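PDB 6KBC: CghA from Chaetomium globosum, which belongs to a fungal family built from two calycin-like beta domains and holds the ligand WK1 in a pocket. Local coordinates for residues A25-N29 / S30-F34; A73-S76 / F77-A80. All coordinates share one frame; numbering follows the deposited sequence.

Interaction 1: A25-N29 / S30-F34; sequences AVIPN and SGNLF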
ATOM      1  N   ALA A  25      12.091  16.082   7.078  1.00 36.77           N
ATOM      2  CA  ALA A  25      12.638  14.865   7.650  1.00 39.41           C
ATOM      3  C   ALA A  25      11.540  13.939   8.168  1.00 43.47           C
ATOM      4  O   ALA A  25      10.393  14.343   8.391  1.00 36.05           O
ATOM      5  CB  ALA A  25      13.605  15.196   8.785  1.00 41.33           C
ATOM      6  N   VAL A  26      11.915  12.666   8.348  1.00 40.63           N
ATOM      7  CA  VAL A  26      11.056  11.732   9.062  1.00 37.11           C
ATOM      8  C   VAL A  26      10.843  12.235  10.476  1.00 41.00           C
ATOM      9  O   VAL A  26      11.798  12.603  11.174  1.00 38.85           O
ATOM     10  CB  VAL A  26      11.670  10.325   9.086  1.00 37.94           C
ATOM     11  CG1 VAL A  26      10.782   9.385   9.902  1.00 38.26           C
ATOM     12  CG2 VAL A  26      11.876   9.794   7.680  1.00 36.15           C
ATOM     13  N   ILE A  27       9.594  12.232  10.920  1.00 36.30           N
ATOM     14  CA  ILE A  27       9.244  12.516  12.306  1.00 36.80           C
ATOM     15  C   ILE A  27       9.067  11.189  13.021  1.00 37.22           C
ATOM     16  O   ILE A  27       8.150  10.427  12.667  1.00 39.55           O
ATOM     17  CB  ILE A  27       7.973  13.371  12.407  1.00 37.18           C
ATOM     18  CG1 ILE A  27       8.114  14.631  11.552  1.00 38.29           C
ATOM     19  CG2 ILE A  27       7.664  13.686  13.866  1.00 39.11           C
ATOM     20  CD1 ILE A  27       6.803  15.353  11.295  1.00 38.53           C
ATOM     21  N   PRO A  28       9.890  10.861  14.013  1.00 34.37           N
ATOM     22  CA  PRO A  28       9.680   9.627  14.770  1.00 36.17           C
ATOM     23  C   PRO A  28       8.323   9.608  15.451  1.00 40.26           C
ATOM     24  O   PRO A  28       7.769  10.647  15.822  1.00 35.91           O
ATOM     25  CB  PRO A  28      10.814   9.638  15.800  1.00 36.62           C
ATOM     26  CG  PRO A  28      11.257  11.058  15.874  1.00 39.12           C
ATOM     27  CD  PRO A  28      11.045  11.629  14.506  1.00 38.53           C
ATOM     28  N   ASN A  29       7.796   8.394  15.609  1.00 34.00           N
ATOM     29  CA  ASN A  29       6.542   8.137  16.317  1.00 38.76           C
ATOM     30  C   ASN A  29       5.391   8.998  15.792  1.00 36.34           C
ATOM     31  O   ASN A  29       4.568   9.510  16.555  1.00 39.00           O
ATOM     32  CB  ASN A  29       6.713   8.348  17.816  1.00 39.72           C
ATOM     33  CG  ASN A  29       5.626   7.684  18.612  1.00 44.10           C
ATOM     34  OD1 ASN A  29       5.190   6.564  18.291  1.00 39.17           O
ATOM     35  ND2 ASN A  29       5.166   8.364  19.653  1.00 44.08           N
ATOM     36  N   SER A  30       5.304   9.130  14.476  1.00 34.96           N
ATOM     37  CA  SER A  30       4.268   9.943  13.861  1.00 34.64           C
ATOM     38  C   SER A  30       3.788   9.284  12.579  1.00 35.67           C
ATOM     39  O   SER A  30       4.552   8.606  11.886  1.00 32.87           O
ATOM     40  CB  SER A  30       4.789  11.356  13.567  1.00 32.89           C
ATOM     41  OG  SER A  30       3.968  12.045  12.648  1.00 32.90           O
ATOM     42  N   GLY A  31       2.507   9.495  12.273  1.00 32.58           N
ATOM     43  CA  GLY A  31       1.993   9.138  10.966  1.00 29.73           C
ATOM     44  C   GLY A  31       2.693   9.843   9.827  1.00 35.83           C
ATOM     45  O   GLY A  31       2.642   9.364   8.687  1.00 28.67           O
ATOM     46  N   ASN A  32       3.349  10.976  10.103  1.00 33.51           N
ATOM     47  CA  ASN A  32       4.047  11.742   9.071  1.00 30.45           C
ATOM     48  C   ASN A  32       3.112  12.139   7.938  1.00 31.98           C
ATOM     49  O   ASN A  32       3.531  12.254   6.787  1.00 32.42           O
ATOM     50  CB  ASN A  32       5.251  10.975   8.515  1.00 32.43           C
ATOM     51  CG  ASN A  32       6.462  11.060   9.416  1.00 32.73           C
ATOM     52  OD1 ASN A  32       7.360  11.877   9.186  1.00 35.90           O
ATOM     53  ND2 ASN A  32       6.504  10.217  10.434  1.00 30.98           N
ATOM     54  N   LEU A  33       1.840  12.360   8.259  1.00 29.17           N
ATOM     55  CA  LEU A  33       0.835  12.525   7.218  1.00 31.32           C
ATOM     56  C   LEU A  33       0.965  13.852   6.491  1.00 31.84           C
ATOM     57  O   LEU A  33       0.521  13.970   5.340  1.00 34.26           O
ATOM     58  CB  LEU A  33      -0.567  12.400   7.823  1.00 32.86           C
ATOM     59  CG  LEU A  33      -0.847  11.014   8.386  1.00 32.41           C
ATOM     60  CD1 LEU A  33      -2.256  10.941   8.987  1.00 32.64           C
ATOM     61  CD2 LEU A  33      -0.627   9.973   7.284  1.00 32.58           C
ATOM     62  N   PHE A  34       1.535  14.862   7.134  1.00 34.17           N
ATOM     63  CA  PHE A  34       1.697  16.136   6.452  1.00 35.68           C
ATOM     64  C   PHE A  34       2.765  16.013   5.364  1.00 33.96           C
ATOM     65  O   PHE A  34       3.798  15.371   5.575  1.00 36.35           O
ATOM     66  CB  PHE A  34       2.067  17.238   7.446  1.00 39.68           C
ATOM     67  CG  PHE A  34       1.961  18.618   6.866  1.00 41.76           C
ATOM     68  CD1 PHE A  34       0.721  19.225   6.716  1.00 40.04           C
ATOM     69  CD2 PHE A  34       3.093  19.297   6.443  1.00 43.01           C
ATOM     70  CE1 PHE A  34       0.613  20.497   6.171  1.00 40.99           C
ATOM     71  CE2 PHE A  34       2.991  20.567   5.896  1.00 44.96           C
ATOM     72  CZ  PHE A  34       1.753  21.166   5.760  1.00 42.97           C
TER
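A side-chain amide stands in for a backbone here: N32 meets both the N-H and the C=O of I27, as the edge of a neighbouring strand would. The bridge closes a tight reversal, I27 to N32, within the long connection between strands 6-10 and 46-54 of the N-terminal calycin-like domain, and an ST turn forms within it. I27 N donates to N32 OD1 at 2.9 Å, nearly straight (171° at the hydrogen) and on a lone pair of the amide oxygen. In return, N32 ND2 gives one N-H to I27 O at 2.8 Å, again on a lone pair.

The other N-H of N32 ND2 goes to S30 O at 2.9 Å. Both acceptors lie near the amide plane of N32, but the donor stands 62° out of the S30 carbonyl plane and so approaches that oxygen from above. Three bonds to backbone atoms therefore fix the rotation of the amide, and OD1 has a further partner in K36 NZ, which also bonds A25 O. Such a nearby ammonium group would probably polarise the amide and strengthen its N-H donors. With CG beside the backbone N and anti to the carbonyl carbon (chi1 -80°), the N32 side chain turns back to I27. N29 and N32 both have positive phi, evidence for the tight reversal that brings them round.

The ST turn is defined by S30 OG, which accepts from N32 N at 2.8 Å. That hydroxyl also donates to G110 O, tying the turn to another loop. Elsewhere V26 packs on the helix 172-175 and N32 on W230 of strand 223-231. I27 also touches with its carbons: CB lies 3.6 Å from N32 OD1, and the CG2 branch rests 3.7 Å from S30 CB.

Interaction 2: A73-S76 / F77-A80; sequences APAS and FRAA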
ATOM      1  N   ALA A  73       4.259  15.484 -13.658  1.00 51.29           N
ATOM      2  CA  ALA A  73       3.730  16.805 -13.957  1.00 51.13           C
ATOM      3  C   ALA A  73       3.609  16.998 -15.470  1.00 49.56           C
ATOM      4  O   ALA A  73       4.402  16.452 -16.248  1.00 53.16           O
ATOM      5  CB  ALA A  73       4.604  17.905 -13.340  1.00 47.39           C
ATOM      6  N   PRO A  74       2.612  17.784 -15.927  1.00 51.93           N
ATOM      7  CA  PRO A  74       1.717  18.618 -15.108  1.00 52.60           C
ATOM      8  C   PRO A  74       0.684  17.841 -14.283  1.00 50.09           C
ATOM      9  O   PRO A  74       0.237  18.354 -13.258  1.00 48.88           O
ATOM     10  CB  PRO A  74       1.014  19.492 -16.150  1.00 50.47           C
ATOM     11  CG  PRO A  74       0.961  18.639 -17.371  1.00 52.21           C
ATOM     12  CD  PRO A  74       2.230  17.815 -17.355  1.00 53.85           C
ATOM     13  N   ALA A  75       0.334  16.625 -14.708  1.00 51.07           N
ATOM     14  CA  ALA A  75      -0.694  15.831 -14.031  1.00 48.13           C
ATOM     15  C   ALA A  75      -0.121  15.135 -12.791  1.00 48.03           C
ATOM     16  O   ALA A  75      -0.101  13.911 -12.674  1.00 49.74           O
ATOM     17  CB  ALA A  75      -1.301  14.828 -15.003  1.00 44.04           C
ATOM     18  N   SER A  76       0.332  15.951 -11.837  1.00 46.27           N
ATOM     19  CA  SER A  76       1.017  15.423 -10.664  1.00 47.05           C
ATOM     20  C   SER A  76       0.076  14.928  -9.579  1.00 42.39           C
ATOM     21  O   SER A  76       0.524  14.209  -8.681  1.00 42.89           O
ATOM     22  CB  SER A  76       1.939  16.484 -10.057  1.00 44.43           C
ATOM     23  OG  SER A  76       3.114  16.635 -10.835  1.00 47.69           O
ATOM     24  N   PHE A  77      -1.196  15.315  -9.611  1.00 43.52           N
ATOM     25  CA  PHE A  77      -2.114  15.071  -8.505  1.00 41.91           C
ATOM     26  C   PHE A  77      -3.202  14.116  -8.955  1.00 42.88           C
ATOM     27  O   PHE A  77      -3.887  14.363  -9.954  1.00 41.95           O
ATOM     28  CB  PHE A  77      -2.721  16.374  -7.991  1.00 44.06           C
ATOM     29  CG  PHE A  77      -1.708  17.444  -7.778  1.00 45.29           C
ATOM     30  CD1 PHE A  77      -0.546  17.168  -7.079  1.00 42.46           C
ATOM     31  CD2 PHE A  77      -1.896  18.715  -8.295  1.00 48.69           C
ATOM     32  CE1 PHE A  77       0.407  18.140  -6.881  1.00 45.64           C
ATOM     33  CE2 PHE A  77      -0.940  19.694  -8.105  1.00 50.25           C
ATOM     34  CZ  PHE A  77       0.214  19.405  -7.400  1.00 50.28           C
ATOM     35  N   ARG A  78      -3.372  13.038  -8.200  1.00 39.51           N
ATOM     36  CA  ARG A  78      -4.041  11.868  -8.736  1.00 39.47           C
ATOM     37  C   ARG A  78      -4.508  11.033  -7.556  1.00 35.13           C
ATOM     38  O   ARG A  78      -3.754  10.842  -6.598  1.00 33.72           O
ATOM     39  CB  ARG A  78      -3.048  11.107  -9.623  1.00 41.56           C
ATOM     40  CG  ARG A  78      -3.548   9.978 -10.463  1.00 43.53           C
ATOM     41  CD  ARG A  78      -2.323   9.396 -11.159  1.00 42.14           C
ATOM     42  NE  ARG A  78      -1.663  10.366 -12.035  1.00 44.17           N
ATOM     43  CZ  ARG A  78      -1.983  10.591 -13.307  1.00 46.93           C
ATOM     44  NH1 ARG A  78      -2.923   9.873 -13.904  1.00 46.26           N
ATOM     45  NH2 ARG A  78      -1.320  11.506 -14.001  1.00 50.66           N
ATOM     46  N   ALA A  79      -5.751  10.586  -7.604  1.00 34.10           N
ATOM     47  CA  ALA A  79      -6.245   9.559  -6.695  1.00 34.22           C
ATOM     48  C   ALA A  79      -6.437   8.332  -7.565  1.00 34.76           C
ATOM     49  O   ALA A  79      -7.327   8.311  -8.421  1.00 34.69           O
ATOM     50  CB  ALA A  79      -7.543   9.967  -6.001  1.00 32.39           C
ATOM     51  N   ALA A  80      -5.572   7.337  -7.386  1.00 29.51           N
ATOM     52  CA  ALA A  80      -5.640   6.121  -8.184  1.00 33.56           C
ATOM     53  C   ALA A  80      -6.513   5.125  -7.440  1.00 26.94           C
ATOM     54  O   ALA A  80      -6.198   4.751  -6.307  1.00 27.53           O
ATOM     55  CB  ALA A  80      -4.251   5.536  -8.437  1.00 30.04           C
TER
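One face of the F77 phenyl ring is covered by S76 CB, while the R78 guanidinium takes A75 O at its edge. Both groups follow directly on an inverse gamma turn centred on A75, in the loop that joins strand 60-69 to strand 77-85 of the N-terminal calycin-like domain. The methylene over F77 makes a CH-pi contact: S76 CB is 4.1 Å from the ring centroid and 22° off the ring normal. The methylene is displaced toward the rim, S76 CB lying 3.9 Å from F77 CE1. The ring also stays close to the chain that carries it, since F77 CD1 is 3.4 Å from S76 C, and it meets the ring of F15 with their planes inclined.

R78 reaches back along the chain to the turn. Its CG is anti to the backbone N, and a bend at chi3 (-62°) folds the guanidinium toward A75. R78 NH2 then donates to A75 O at 3.0 Å, on a lone pair in the carbonyl plane, although the oxygen is tilted 23° from the guanidinium plane and the bond is not straight. NH1 bonds H94 ND1 on strand 90-96, so the two terminal nitrogens connect the turn with a neighbouring strand.

The turn itself is entered through a cis peptide before P74, and a weak bond from S76 N to P74 O spans A75. S76 OG bonds D69 O, joining the loop end to the end of strand 60-69, the antiparallel neighbour. Further along the strand A80 belongs to the WK1 pocket and touches the ligand, whereas the R78 side chain stays about 7 Å from it. Beside the bond of the guanidinium to the turn, A75 CB packs against R78 NH2 at 3.5 Å.

In the fold
The two contacts come in series along the chain: interaction 1 closes at residue 34, and interaction 2 opens at residue 73. Both belong to the N-terminal calycin-like domain, with each centre about 17 Å from the centre of the chain. Their centres are about 23 Å apart and their nearest atoms about 13 Å, so they do not touch. The link is through antiparallel strand neighbours: the 25-34 loop packs on strand 223-231, which pairs with 46-54, then 60-69, then the 77-85 strand of interaction 2. Interaction 1 thus lies in a loop packed on strands 181-200 and 223-231, and interaction 2 at the start of the strand that carries A80 to the WK1 pocket.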